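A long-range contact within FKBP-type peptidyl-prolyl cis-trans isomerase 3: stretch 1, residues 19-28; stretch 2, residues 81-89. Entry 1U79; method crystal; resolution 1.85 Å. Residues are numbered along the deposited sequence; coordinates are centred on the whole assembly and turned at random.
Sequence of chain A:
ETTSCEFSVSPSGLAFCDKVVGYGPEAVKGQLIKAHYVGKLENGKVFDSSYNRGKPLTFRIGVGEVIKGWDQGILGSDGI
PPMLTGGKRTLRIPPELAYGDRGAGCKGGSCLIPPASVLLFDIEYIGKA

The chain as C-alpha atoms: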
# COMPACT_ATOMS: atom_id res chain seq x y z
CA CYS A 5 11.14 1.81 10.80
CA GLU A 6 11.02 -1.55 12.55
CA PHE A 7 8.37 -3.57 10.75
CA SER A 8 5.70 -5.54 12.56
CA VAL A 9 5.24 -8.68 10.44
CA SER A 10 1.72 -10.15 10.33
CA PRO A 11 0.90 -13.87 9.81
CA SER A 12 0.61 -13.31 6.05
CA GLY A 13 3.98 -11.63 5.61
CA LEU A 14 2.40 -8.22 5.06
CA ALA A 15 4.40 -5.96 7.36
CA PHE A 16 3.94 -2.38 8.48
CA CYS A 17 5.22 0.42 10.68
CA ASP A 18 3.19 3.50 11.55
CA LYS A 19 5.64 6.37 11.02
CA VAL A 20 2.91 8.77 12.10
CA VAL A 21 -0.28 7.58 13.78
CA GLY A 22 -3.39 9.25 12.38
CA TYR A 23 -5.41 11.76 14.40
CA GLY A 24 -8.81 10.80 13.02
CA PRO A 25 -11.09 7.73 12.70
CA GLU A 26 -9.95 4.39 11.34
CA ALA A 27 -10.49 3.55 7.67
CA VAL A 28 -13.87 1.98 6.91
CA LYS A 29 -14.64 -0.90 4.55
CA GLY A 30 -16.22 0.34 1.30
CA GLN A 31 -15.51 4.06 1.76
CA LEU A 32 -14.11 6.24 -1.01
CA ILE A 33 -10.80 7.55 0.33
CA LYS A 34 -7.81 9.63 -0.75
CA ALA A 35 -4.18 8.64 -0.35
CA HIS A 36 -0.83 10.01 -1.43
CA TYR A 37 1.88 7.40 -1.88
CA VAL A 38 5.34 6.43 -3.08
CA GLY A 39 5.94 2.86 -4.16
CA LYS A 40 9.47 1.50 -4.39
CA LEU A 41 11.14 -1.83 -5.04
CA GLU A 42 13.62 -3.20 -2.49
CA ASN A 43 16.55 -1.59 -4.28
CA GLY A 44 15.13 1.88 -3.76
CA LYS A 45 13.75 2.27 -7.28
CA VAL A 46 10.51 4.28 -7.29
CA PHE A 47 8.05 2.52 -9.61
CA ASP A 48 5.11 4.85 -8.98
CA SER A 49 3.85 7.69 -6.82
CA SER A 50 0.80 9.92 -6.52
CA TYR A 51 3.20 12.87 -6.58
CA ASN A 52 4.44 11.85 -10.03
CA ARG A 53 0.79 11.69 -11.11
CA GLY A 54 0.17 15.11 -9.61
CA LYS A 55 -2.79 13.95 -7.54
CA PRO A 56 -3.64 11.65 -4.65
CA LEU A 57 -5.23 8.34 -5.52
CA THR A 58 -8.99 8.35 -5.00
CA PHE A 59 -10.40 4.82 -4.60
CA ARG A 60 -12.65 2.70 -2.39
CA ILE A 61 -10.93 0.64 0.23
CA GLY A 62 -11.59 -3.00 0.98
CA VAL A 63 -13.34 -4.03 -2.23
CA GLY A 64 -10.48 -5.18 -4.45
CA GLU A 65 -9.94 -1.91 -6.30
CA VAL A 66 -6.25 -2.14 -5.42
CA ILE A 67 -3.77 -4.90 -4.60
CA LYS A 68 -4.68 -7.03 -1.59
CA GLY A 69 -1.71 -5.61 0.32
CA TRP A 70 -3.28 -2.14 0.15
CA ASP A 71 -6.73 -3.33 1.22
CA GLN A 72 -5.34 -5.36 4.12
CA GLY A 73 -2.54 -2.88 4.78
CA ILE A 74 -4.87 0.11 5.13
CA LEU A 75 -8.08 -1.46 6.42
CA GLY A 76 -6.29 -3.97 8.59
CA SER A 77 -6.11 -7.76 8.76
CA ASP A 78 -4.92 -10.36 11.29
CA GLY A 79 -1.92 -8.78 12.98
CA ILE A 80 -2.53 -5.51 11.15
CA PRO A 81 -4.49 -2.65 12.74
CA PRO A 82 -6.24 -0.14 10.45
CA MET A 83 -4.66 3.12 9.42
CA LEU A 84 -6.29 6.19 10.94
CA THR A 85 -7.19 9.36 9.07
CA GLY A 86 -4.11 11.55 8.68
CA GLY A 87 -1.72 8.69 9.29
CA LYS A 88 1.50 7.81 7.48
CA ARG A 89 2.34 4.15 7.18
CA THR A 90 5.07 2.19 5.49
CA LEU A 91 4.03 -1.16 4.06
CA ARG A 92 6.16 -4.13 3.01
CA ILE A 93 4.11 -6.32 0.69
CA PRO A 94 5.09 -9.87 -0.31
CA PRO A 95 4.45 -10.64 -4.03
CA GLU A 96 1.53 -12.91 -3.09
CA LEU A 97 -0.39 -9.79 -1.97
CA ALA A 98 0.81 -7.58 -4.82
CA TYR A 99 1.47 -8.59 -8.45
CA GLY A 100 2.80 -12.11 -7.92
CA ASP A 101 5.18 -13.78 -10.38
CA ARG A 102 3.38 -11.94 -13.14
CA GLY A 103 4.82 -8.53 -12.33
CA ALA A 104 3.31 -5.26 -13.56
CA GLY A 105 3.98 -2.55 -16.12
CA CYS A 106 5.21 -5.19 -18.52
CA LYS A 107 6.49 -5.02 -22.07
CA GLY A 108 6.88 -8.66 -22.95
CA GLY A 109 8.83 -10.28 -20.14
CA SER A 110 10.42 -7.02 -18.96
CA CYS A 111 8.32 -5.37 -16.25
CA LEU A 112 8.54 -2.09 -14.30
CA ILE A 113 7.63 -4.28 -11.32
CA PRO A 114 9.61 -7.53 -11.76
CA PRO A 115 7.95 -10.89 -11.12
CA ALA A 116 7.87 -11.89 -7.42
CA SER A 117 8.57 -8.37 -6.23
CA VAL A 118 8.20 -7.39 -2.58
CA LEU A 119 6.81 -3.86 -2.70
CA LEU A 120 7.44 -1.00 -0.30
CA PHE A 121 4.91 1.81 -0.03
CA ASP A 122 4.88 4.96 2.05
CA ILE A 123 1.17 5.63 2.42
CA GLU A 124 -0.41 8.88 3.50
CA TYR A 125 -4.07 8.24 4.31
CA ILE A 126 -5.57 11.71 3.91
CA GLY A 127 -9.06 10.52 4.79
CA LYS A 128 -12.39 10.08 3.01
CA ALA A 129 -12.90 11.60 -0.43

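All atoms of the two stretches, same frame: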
# COMPACT_ATOMS: atom_id res chain seq x y z
N LYS A 19 4.70 5.27 10.85
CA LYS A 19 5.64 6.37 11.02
C LYS A 19 4.95 7.52 11.74
O LYS A 19 5.56 8.21 12.56
CB LYS A 19 6.16 6.83 9.65
CG LYS A 19 6.98 5.76 8.93
CD LYS A 19 7.60 6.30 7.65
CE LYS A 19 8.80 5.45 7.22
NZ LYS A 19 9.46 6.01 6.02
N VAL A 20 3.69 7.74 11.42
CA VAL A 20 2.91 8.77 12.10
C VAL A 20 1.50 8.22 12.26
O VAL A 20 0.83 7.91 11.27
CB VAL A 20 2.83 10.08 11.30
CG1 VAL A 20 2.02 11.10 12.10
CG2 VAL A 20 4.24 10.61 11.03
N VAL A 21 1.06 8.08 13.51
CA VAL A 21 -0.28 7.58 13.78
C VAL A 21 -1.30 8.66 13.46
O VAL A 21 -1.13 9.81 13.84
CB VAL A 21 -0.42 7.19 15.26
CG1 VAL A 21 -1.85 6.72 15.54
CG2 VAL A 21 0.60 6.13 15.61
N GLY A 22 -2.37 8.29 12.74
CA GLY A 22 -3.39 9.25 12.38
C GLY A 22 -4.03 9.91 13.58
O GLY A 22 -3.88 9.45 14.72
N TYR A 23 -4.74 11.01 13.34
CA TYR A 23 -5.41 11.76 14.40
C TYR A 23 -6.92 11.58 14.32
O TYR A 23 -7.66 11.92 15.25
CB TYR A 23 -5.06 13.25 14.29
CG TYR A 23 -5.43 13.86 12.95
CD1 TYR A 23 -6.70 14.35 12.72
CD2 TYR A 23 -4.51 13.90 11.90
CE1 TYR A 23 -7.07 14.86 11.47
CE2 TYR A 23 -4.86 14.41 10.65
CZ TYR A 23 -6.14 14.89 10.44
OH TYR A 23 -6.52 15.37 9.21
N GLY A 24 -7.39 11.00 13.21
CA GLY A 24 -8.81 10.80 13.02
C GLY A 24 -9.31 9.37 13.16
O GLY A 24 -8.64 8.52 13.77
N PRO A 25 -10.50 9.07 12.63
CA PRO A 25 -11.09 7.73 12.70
C PRO A 25 -10.38 6.71 11.82
O PRO A 25 -9.68 7.08 10.86
CB PRO A 25 -12.53 7.95 12.25
CG PRO A 25 -12.39 9.09 11.27
CD PRO A 25 -11.43 10.02 11.98
N GLU A 26 -10.56 5.44 12.14
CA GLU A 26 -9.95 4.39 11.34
C GLU A 26 -10.64 4.31 9.99
O GLU A 26 -11.76 4.81 9.82
CB GLU A 26 -10.03 3.03 12.07
CG GLU A 26 -11.42 2.56 12.44
CD GLU A 26 -11.39 1.22 13.17
OE1 GLU A 26 -10.33 0.89 13.73
OE2 GLU A 26 -12.41 0.52 13.20
N ALA A 27 -9.95 3.72 9.01
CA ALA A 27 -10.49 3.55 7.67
C ALA A 27 -11.68 2.60 7.76
O ALA A 27 -11.69 1.69 8.58
CB ALA A 27 -9.42 2.96 6.74
N VAL A 28 -12.68 2.82 6.92
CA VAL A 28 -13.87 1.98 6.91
C VAL A 28 -14.08 1.26 5.58
O VAL A 28 -13.97 1.85 4.51
CB VAL A 28 -15.14 2.80 7.22
CG1 VAL A 28 -15.13 3.26 8.68
CG2 VAL A 28 -15.20 4.00 6.30
N PRO A 81 -3.42 -3.58 12.37
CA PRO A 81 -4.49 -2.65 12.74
C PRO A 81 -4.72 -1.69 11.58
O PRO A 81 -3.83 -1.48 10.77
CB PRO A 81 -3.92 -1.94 13.96
CG PRO A 81 -2.47 -1.87 13.64
CD PRO A 81 -2.17 -3.24 13.07
N PRO A 82 -5.90 -1.08 11.52
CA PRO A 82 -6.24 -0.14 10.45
C PRO A 82 -5.46 1.15 10.55
O PRO A 82 -5.03 1.55 11.63
CB PRO A 82 -7.73 0.14 10.68
CG PRO A 82 -8.17 -0.90 11.69
CD PRO A 82 -6.97 -1.16 12.52
N MET A 83 -5.30 1.82 9.41
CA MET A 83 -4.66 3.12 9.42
C MET A 83 -5.75 4.06 9.91
O MET A 83 -6.94 3.74 9.81
CB MET A 83 -4.23 3.54 8.02
CG MET A 83 -2.90 3.00 7.57
SD MET A 83 -2.39 3.80 6.02
CE MET A 83 -1.81 5.35 6.64
N LEU A 84 -5.35 5.20 10.46
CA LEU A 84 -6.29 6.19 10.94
C LEU A 84 -6.13 7.40 10.05
O LEU A 84 -5.04 7.64 9.53
CB LEU A 84 -5.99 6.59 12.38
CG LEU A 84 -5.90 5.47 13.40
CD1 LEU A 84 -5.75 6.10 14.78
CD2 LEU A 84 -7.13 4.58 13.32
N THR A 85 -7.20 8.16 9.89
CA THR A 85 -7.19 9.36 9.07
C THR A 85 -6.03 10.26 9.45
O THR A 85 -5.84 10.58 10.63
CB THR A 85 -8.53 10.12 9.22
OG1 THR A 85 -9.57 9.37 8.60
CG2 THR A 85 -8.45 11.51 8.60
N GLY A 86 -5.26 10.68 8.45
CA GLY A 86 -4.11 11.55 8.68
C GLY A 86 -2.84 10.80 9.03
O GLY A 86 -1.82 11.40 9.37
N GLY A 87 -2.89 9.48 8.96
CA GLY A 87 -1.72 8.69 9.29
C GLY A 87 -0.74 8.48 8.15
O GLY A 87 -1.08 8.67 6.98
N LYS A 88 0.49 8.11 8.50
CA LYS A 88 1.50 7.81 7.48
C LYS A 88 2.05 6.45 7.86
O LYS A 88 2.58 6.26 8.95
CB LYS A 88 2.64 8.82 7.49
CG LYS A 88 3.77 8.48 6.51
CD LYS A 88 4.89 9.49 6.64
CE LYS A 88 6.01 9.20 5.64
NZ LYS A 88 7.12 10.17 5.85
N ARG A 89 1.91 5.51 6.94
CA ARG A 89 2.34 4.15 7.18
C ARG A 89 3.22 3.60 6.08
O ARG A 89 3.03 3.90 4.90
CB ARG A 89 1.10 3.24 7.32
CG ARG A 89 1.43 1.75 7.38
CD ARG A 89 0.19 0.90 7.66
NE ARG A 89 -0.32 1.10 9.01
CZ ARG A 89 -1.34 0.42 9.53
NH1 ARG A 89 -1.73 0.66 10.78
NH2 ARG A 89 -1.97 -0.50 8.80
O HOH W 1 -1.37 12.11 12.06
O HOH W 2 -2.71 5.74 11.57
O HOH W 3 -11.16 7.19 8.35

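Three glycines, Gly22, Gly24 and Gly86, sit where the two backbones come close, and a CB on any of them would clash. Gly22 and Gly24 of the first stretch lie against a type II turn that runs from Leu84 to Gly87. The CA of Gly22 is 3.3 Å from Thr85 O and 3.7 Å from Leu84 O. A CB on Gly22 would point toward the turn and clash with both of these carbonyl oxygens. A CB on Gly24 would clash with Thr85 CB, and also with Pro25 CD next to it. Across the contact, Gly86 has phi/psi of 86/7, angles that by themselves call for glycine. A CB there would also run into Tyr23 CE2, which sits 3.6 Å from Gly86 CA. The turn is closed by the hydrogen bond from Gly87 N to Leu84 O, at 2.9 Å.

Thr85 O is the main acceptor at this point. Thr85 O takes hydrogen bonds from Tyr23 N and Gly24 N, each at 3.0 Å. The bond from Gly24 is the straighter, at 159° against 133°. The same oxygen lies over one face of the Tyr23 ring. The CA-to-CB bond of Tyr23 points away from the turn, but chi1 in the p well lets the ring come back to it.

Two separate ladders flank this region, and the register shifts by two residues between them. In the first, Val20 and Lys88 form an antiparallel hydrogen-bonded pair. Val20 N donates to Lys88 O at 3.1 Å, and Lys88 N donates to Val20 O at 2.8 Å. Both bonds are nearly straight. The side chains lie on the same face of the sheet, with Val20 CB 4.0 Å from Lys88 CB. The extended Lys88 chain also runs beside Lys19, where Lys19 CD and Lys88 CE are 3.9 Å apart.

The second ladder is a single bridge between Glu26 and Leu84. Thr85 N donates to Pro25 O at 2.9 Å, and Ala27 N donates to Met83 O at 3.1 Å. A CA-H...O contact adds to this, with Glu26 CA 3.4 Å from Met83 O. Leu84 packs its CD2 3.5 Å from Glu26 CB and its CD1 4.0 Å from Val21 CG1.

Waters join the backbones where they do not bond directly. Water 1 donates to Val21 O and Gly86 O. Water 2 accepts from Gly22 N and Leu84 N. Within the second stretch, Arg89 NH1 and NH2 both donate to Pro81 O, at 3.0 and 2.9 Å, tying the two ends of the segment together.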